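Local coordinates for protein E1 (Kluyveromyces marxianus, PDB 3VX6) that activates the ubiquitin-like proteins Atg8 and Atg12 for autophagy as an E1-like enzyme, represented here by its N-terminal domain, which is concerned with E2 binding, at residues 97-102 and 259-263; 175-181 and 196-202. One frame throughout, in Å; residues are numbered along the deposited sequence.

The two contacts involve strands of different beta sheets of one N-terminal domain and lie on opposite sides of the chain's centre. Contact 1 sets the start of helix 97-114 against the short strand 260-262. Contact 2 pairs strand 177-181 with strand 198-202, edge to edge. Their centres are 26 Å apart, and their nearest atoms are about 13 Å apart, so they do not touch. Both segments of contact 2 fall within the 156 residues between the two segments of contact 1. The chemistry differs too. A tryptophan side chain makes the hydrogen bond across contact 1, whereas backbone groups make most of those across contact 2.

Contact 1 of 2, residues 97-102 and 259-263; sequences KIQFIK and VSGWE
Lys97 O accepts two N-H groups from opposite faces of its carbonyl plane. One is Ile101 N, in the ordinary helical bond. The other is Trp262 NE1, 3.0 Å from Lys97 O across the contact. The indole N-H comes from above the carbonyl plane, 66° out of it, while Lys97 O lies almost in the ring plane. The bond is moderately bent. It fixes the edge of the indole beside the helix.

Both faces of that ring are touched from the helix. Lys97 CG sits over one face, toward the rim. Ile101 CD1 sits over the opposite face and makes a CH-pi contact, 3.7 Å from the centroid of the five-membered ring. Ile101 carries CG1 anti to its backbone N (chi1 -154°), and its extended chain slides past Trp262 in the reverse direction. Phe100 meets the far end of the indole obliquely, with ring centroids 5.3 Å apart and planes at 32°.

Farther along, Ile101 CG1 packs on Val259 CG1 at 3.8 Å, and Val259 CG2 reaches the backbone of Lys102. The amine of Lys97 turns from the strand and bonds to Phe92 O. Strand 260-262 pairs with strand 135-144, whose Cys141 touches both Ile101 and Trp262. This is helix-on-sheet packing, the helix lying against a mixed, largely antiparallel sheet, with a tryptophan held between helix side chains.

Contact 2 of 2, residues 175-181 and 196-202; sequences VIIACVI and CEKVVFK
Ile177 and Phe201 face each other in a non-hydrogen-bonded antiparallel pair, and their side chains cross at a slant on one face of the sheet. Ile177 CG1 leans against the CD2 side of the ring. Ile176, just before the strand, lies alongside Phe201 and points the same way. Its CD1 approaches the rim of the ring, close to the ring plane. Phe201 holds CG anti to the backbone N (chi1 171°), which carries the ring toward these isoleucines. On the same face Ile177 CG2 packs on Val199 CG1 at 3.7 Å.

The other face carries Ala178, Val180 and Val200. Val180 crosses Val200 at about a right angle, with CG2 to CG1 3.7 Å apart. Val180 runs side by side with the stem of Lys198, whose amine forms a salt bridge with Glu244.

Ala178 and Val200 form a hydrogen-bonded pair, between the non-hydrogen-bonded pairs Ile177 with Phe201 and Cys179 with Val199. Glu197 N bonds to Val180 O at 2.8 Å. At the other end Lys202 NZ bonds to Val175 O, and also to Phe170 O.

Helices 190-195 and 215-225 pack on the face of Ile177, Val199 and Phe201. Strand 198-202 is flanked by strand 231-236 on its other edge, and strand 177-181 by strand 184-186.

Contact 1 of 2, residues 97-102 and 259-263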
loop_
_atom_site.group_PDB
_atom_site.type_symbol
_atom_site.label_atom_id
_atom_site.label_comp_id
_atom_site.label_asym_id
_atom_site.label_seq_id
_atom_site.Cartn_x
_atom_site.Cartn_y
_atom_site.Cartn_z
ATOM N N LYS A 97 0.764 13.472 -12.302
ATOM C CA LYS A 97 0.419 12.330 -11.466
ATOM C C LYS A 97 1.184 11.061 -11.806
ATOM O O LYS A 97 1.544 10.310 -10.910
ATOM C CB LYS A 97 -1.090 12.049 -11.511
ATOM C CG LYS A 97 -1.939 13.018 -10.694
ATOM C CD LYS A 97 -2.199 14.289 -11.465
ATOM C CE LYS A 97 -2.886 15.342 -10.624
ATOM N NZ LYS A 97 -3.250 16.515 -11.472
ATOM N N ILE A 98 1.435 10.824 -13.090
ATOM C CA ILE A 98 2.157 9.628 -13.512
ATOM C C ILE A 98 3.638 9.645 -13.111
ATOM O O ILE A 98 4.189 8.637 -12.643
ATOM C CB ILE A 98 2.030 9.423 -15.040
ATOM C CG1 ILE A 98 3.283 8.744 -15.578
ATOM C CG2 ILE A 98 1.767 10.743 -15.726
ATOM C CD1 ILE A 98 3.266 8.553 -17.058
ATOM N N GLN A 99 4.285 10.785 -13.297
ATOM C CA GLN A 99 5.680 10.906 -12.924
ATOM C C GLN A 99 5.790 10.756 -11.406
ATOM O O GLN A 99 6.752 10.185 -10.877
ATOM C CB GLN A 99 6.212 12.268 -13.352
ATOM C CG GLN A 99 7.665 12.529 -12.985
ATOM C CD GLN A 99 8.595 11.412 -13.437
ATOM O OE1 GLN A 99 8.483 10.901 -14.559
ATOM N NE2 GLN A 99 9.527 11.036 -12.565
ATOM N N PHE A 100 4.778 11.262 -10.712
ATOM C CA PHE A 100 4.747 11.218 -9.261
ATOM C C PHE A 100 4.644 9.810 -8.729
ATOM O O PHE A 100 5.435 9.396 -7.895
ATOM C CB PHE A 100 3.579 12.065 -8.734
ATOM C CG PHE A 100 3.293 11.869 -7.277
ATOM C CD1 PHE A 100 2.516 10.794 -6.844
ATOM C CD2 PHE A 100 3.804 12.756 -6.331
ATOM C CE1 PHE A 100 2.250 10.603 -5.488
ATOM C CE2 PHE A 100 3.548 12.574 -4.978
ATOM C CZ PHE A 100 2.767 11.494 -4.550
ATOM N N ILE A 101 3.671 9.059 -9.211
ATOM C CA ILE A 101 3.515 7.718 -8.702
ATOM C C ILE A 101 4.674 6.840 -9.178
ATOM O O ILE A 101 5.060 5.885 -8.503
ATOM C CB ILE A 101 2.135 7.146 -9.098
ATOM C CG1 ILE A 101 1.716 6.089 -8.080
ATOM C CG2 ILE A 101 2.169 6.591 -10.507
ATOM C CD1 ILE A 101 0.304 5.617 -8.249
ATOM N N LYS A 102 5.251 7.183 -10.329
ATOM C CA LYS A 102 6.377 6.424 -10.853
ATOM C C LYS A 102 7.559 6.514 -9.885
ATOM O O LYS A 102 8.206 5.511 -9.573
ATOM C CB LYS A 102 6.809 6.980 -12.202
ATOM C CG LYS A 102 7.965 6.224 -12.831
ATOM C CD LYS A 102 8.577 7.023 -13.961
ATOM C CE LYS A 102 9.504 6.164 -14.832
ATOM N NZ LYS A 102 10.253 6.986 -15.837
ATOM N N VAL A 259 4.341 1.888 -12.729
ATOM C CA VAL A 259 3.629 2.158 -11.492
ATOM C C VAL A 259 2.187 2.642 -11.658
ATOM O O VAL A 259 1.872 3.427 -12.546
ATOM C CB VAL A 259 4.378 3.190 -10.637
ATOM C CG1 VAL A 259 3.853 3.144 -9.212
ATOM C CG2 VAL A 259 5.880 2.933 -10.684
ATOM N N SER A 260 1.317 2.150 -10.788
ATOM C CA SER A 260 -0.089 2.530 -10.763
ATOM C C SER A 260 -0.430 2.593 -9.284
ATOM O O SER A 260 0.471 2.508 -8.447
ATOM C CB SER A 260 -0.940 1.483 -11.462
ATOM O OG SER A 260 -0.720 0.212 -10.888
ATOM N N GLY A 261 -1.705 2.755 -8.944
ATOM C CA GLY A 261 -2.076 2.809 -7.537
ATOM C C GLY A 261 -3.010 3.949 -7.191
ATOM O O GLY A 261 -3.578 3.989 -6.097
ATOM N N TRP A 262 -3.167 4.872 -8.136
ATOM C CA TRP A 262 -4.039 6.034 -7.974
ATOM C C TRP A 262 -5.477 5.581 -7.821
ATOM O O TRP A 262 -5.984 4.846 -8.659
ATOM C CB TRP A 262 -3.937 6.955 -9.197
ATOM C CG TRP A 262 -2.707 7.802 -9.233
ATOM C CD1 TRP A 262 -1.743 7.802 -10.195
ATOM C CD2 TRP A 262 -2.328 8.805 -8.284
ATOM N NE1 TRP A 262 -0.784 8.742 -9.910
ATOM C CE2 TRP A 262 -1.114 9.373 -8.741
ATOM C CE3 TRP A 262 -2.893 9.279 -7.091
ATOM C CZ2 TRP A 262 -0.456 10.395 -8.052
ATOM C CZ3 TRP A 262 -2.243 10.293 -6.403
ATOM C CH2 TRP A 262 -1.030 10.842 -6.886
ATOM N N GLU A 263 -6.136 6.028 -6.758
ATOM C CA GLU A 263 -7.519 5.655 -6.511
ATOM C C GLU A 263 -8.467 6.233 -7.572
ATOM O O GLU A 263 -8.372 7.408 -7.931
ATOM C CB GLU A 263 -7.930 6.134 -5.126
ATOM C CG GLU A 263 -9.270 5.616 -4.677
ATOM C CD GLU A 263 -9.538 5.948 -3.234
ATOM O OE1 GLU A 263 -10.488 5.378 -2.650
ATOM O OE2 GLU A 263 -8.791 6.788 -2.680
#

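Contact 2 of 2, residues 175-181 and 196-202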
loop_
_atom_site.group_PDB
_atom_site.type_symbol
_atom_site.label_atom_id
_atom_site.label_comp_id
_atom_site.label_asym_id
_atom_site.label_seq_id
_atom_site.Cartn_x
_atom_site.Cartn_y
_atom_site.Cartn_z
ATOM N N VAL A 175 3.918 -6.919 11.977
ATOM C CA VAL A 175 4.244 -6.717 10.564
ATOM C C VAL A 175 3.146 -7.209 9.657
ATOM O O VAL A 175 2.398 -8.115 10.019
ATOM C CB VAL A 175 5.548 -7.425 10.162
ATOM C CG1 VAL A 175 6.701 -6.862 10.970
ATOM C CG2 VAL A 175 5.416 -8.914 10.377
ATOM N N ILE A 176 3.050 -6.602 8.476
ATOM C CA ILE A 176 2.032 -6.983 7.508
ATOM C C ILE A 176 2.645 -7.881 6.429
ATOM O O ILE A 176 1.940 -8.562 5.684
ATOM C CB ILE A 176 1.297 -5.702 6.940
ATOM C CG1 ILE A 176 0.882 -5.896 5.489
ATOM C CG2 ILE A 176 2.179 -4.484 7.067
ATOM C CD1 ILE A 176 1.927 -5.460 4.531
ATOM N N ILE A 177 3.971 -7.898 6.379
ATOM C CA ILE A 177 4.709 -8.738 5.444
ATOM C C ILE A 177 5.897 -9.372 6.177
ATOM O O ILE A 177 6.627 -8.703 6.915
ATOM C CB ILE A 177 5.272 -7.947 4.245
ATOM C CG1 ILE A 177 4.148 -7.432 3.352
ATOM C CG2 ILE A 177 6.169 -8.863 3.410
ATOM C CD1 ILE A 177 4.655 -6.649 2.149
ATOM N N ALA A 178 6.075 -10.669 5.992
ATOM C CA ALA A 178 7.179 -11.379 6.617
ATOM C C ALA A 178 7.559 -12.514 5.679
ATOM O O ALA A 178 7.022 -12.624 4.573
ATOM C CB ALA A 178 6.756 -11.930 7.983
ATOM N N CYS A 179 8.499 -13.342 6.095
ATOM C CA CYS A 179 8.878 -14.464 5.269
ATOM C C CYS A 179 9.041 -15.653 6.184
ATOM O O CYS A 179 8.948 -15.526 7.404
ATOM C CB CYS A 179 10.171 -14.181 4.494
ATOM S SG CYS A 179 11.695 -14.146 5.458
ATOM N N VAL A 180 9.250 -16.821 5.596
ATOM C CA VAL A 180 9.415 -18.021 6.388
ATOM C C VAL A 180 10.756 -18.642 6.036
ATOM O O VAL A 180 11.103 -18.768 4.863
ATOM C CB VAL A 180 8.279 -19.010 6.118
ATOM C CG1 VAL A 180 8.282 -20.088 7.179
ATOM C CG2 VAL A 180 6.945 -18.281 6.109
ATOM N N ILE A 181 11.527 -18.985 7.062
ATOM C CA ILE A 181 12.839 -19.593 6.880
ATOM C C ILE A 181 12.933 -20.788 7.811
ATOM O O ILE A 181 13.036 -20.642 9.031
ATOM C CB ILE A 181 13.969 -18.614 7.217
ATOM C CG1 ILE A 181 13.843 -17.360 6.356
ATOM C CG2 ILE A 181 15.317 -19.292 6.997
ATOM C CD1 ILE A 181 15.046 -16.468 6.424
ATOM N N CYS A 196 14.514 -17.635 2.127
ATOM C CA CYS A 196 13.207 -17.998 2.668
ATOM C C CYS A 196 12.421 -18.875 1.697
ATOM O O CYS A 196 12.629 -18.811 0.484
ATOM C CB CYS A 196 12.392 -16.750 2.984
ATOM S SG CYS A 196 11.825 -15.879 1.517
ATOM N N GLU A 197 11.519 -19.687 2.242
ATOM C CA GLU A 197 10.695 -20.582 1.439
ATOM C C GLU A 197 9.570 -19.774 0.850
ATOM O O GLU A 197 9.044 -20.102 -0.218
ATOM C CB GLU A 197 10.064 -21.693 2.288
ATOM C CG GLU A 197 11.029 -22.656 2.912
ATOM C CD GLU A 197 11.540 -22.181 4.247
ATOM O OE1 GLU A 197 10.710 -22.035 5.178
ATOM O OE2 GLU A 197 12.771 -21.959 4.356
ATOM N N LYS A 198 9.196 -18.723 1.572
ATOM C CA LYS A 198 8.112 -17.873 1.140
ATOM C C LYS A 198 7.978 -16.594 1.923
ATOM O O LYS A 198 8.674 -16.368 2.906
ATOM C CB LYS A 198 6.799 -18.646 1.207
ATOM C CG LYS A 198 6.543 -19.356 2.505
ATOM C CD LYS A 198 5.511 -20.443 2.278
ATOM C CE LYS A 198 5.140 -21.158 3.568
ATOM N NZ LYS A 198 4.301 -22.356 3.285
ATOM N N VAL A 199 7.065 -15.761 1.443
ATOM C CA VAL A 199 6.748 -14.472 2.022
ATOM C C VAL A 199 5.306 -14.492 2.494
ATOM O O VAL A 199 4.423 -14.929 1.768
ATOM C CB VAL A 199 6.906 -13.365 0.974
ATOM C CG1 VAL A 199 6.283 -12.052 1.477
ATOM C CG2 VAL A 199 8.380 -13.191 0.655
ATOM N N VAL A 200 5.070 -14.026 3.715
ATOM C CA VAL A 200 3.718 -13.984 4.261
ATOM C C VAL A 200 3.267 -12.528 4.266
ATOM O O VAL A 200 3.976 -11.638 4.737
ATOM C CB VAL A 200 3.663 -14.608 5.679
ATOM C CG1 VAL A 200 4.046 -16.063 5.594
ATOM C CG2 VAL A 200 4.612 -13.903 6.613
ATOM N N PHE A 201 2.082 -12.294 3.720
ATOM C CA PHE A 201 1.544 -10.952 3.585
ATOM C C PHE A 201 0.121 -10.824 4.127
ATOM O O PHE A 201 -0.761 -11.610 3.779
ATOM C CB PHE A 201 1.594 -10.585 2.093
ATOM C CG PHE A 201 0.879 -9.314 1.727
ATOM C CD1 PHE A 201 0.092 -9.264 0.576
ATOM C CD2 PHE A 201 1.015 -8.163 2.485
ATOM C CE1 PHE A 201 -0.539 -8.100 0.195
ATOM C CE2 PHE A 201 0.383 -6.987 2.107
ATOM C CZ PHE A 201 -0.391 -6.955 0.967
ATOM N N LYS A 202 -0.089 -9.850 5.009
ATOM C CA LYS A 202 -1.422 -9.600 5.534
ATOM C C LYS A 202 -2.034 -8.760 4.424
ATOM O O LYS A 202 -1.906 -7.537 4.378
ATOM C CB LYS A 202 -1.350 -8.843 6.857
ATOM C CG LYS A 202 -1.085 -9.784 8.027
ATOM C CD LYS A 202 -0.224 -9.173 9.133
ATOM C CE LYS A 202 -0.042 -10.178 10.258
ATOM N NZ LYS A 202 0.723 -9.641 11.409
#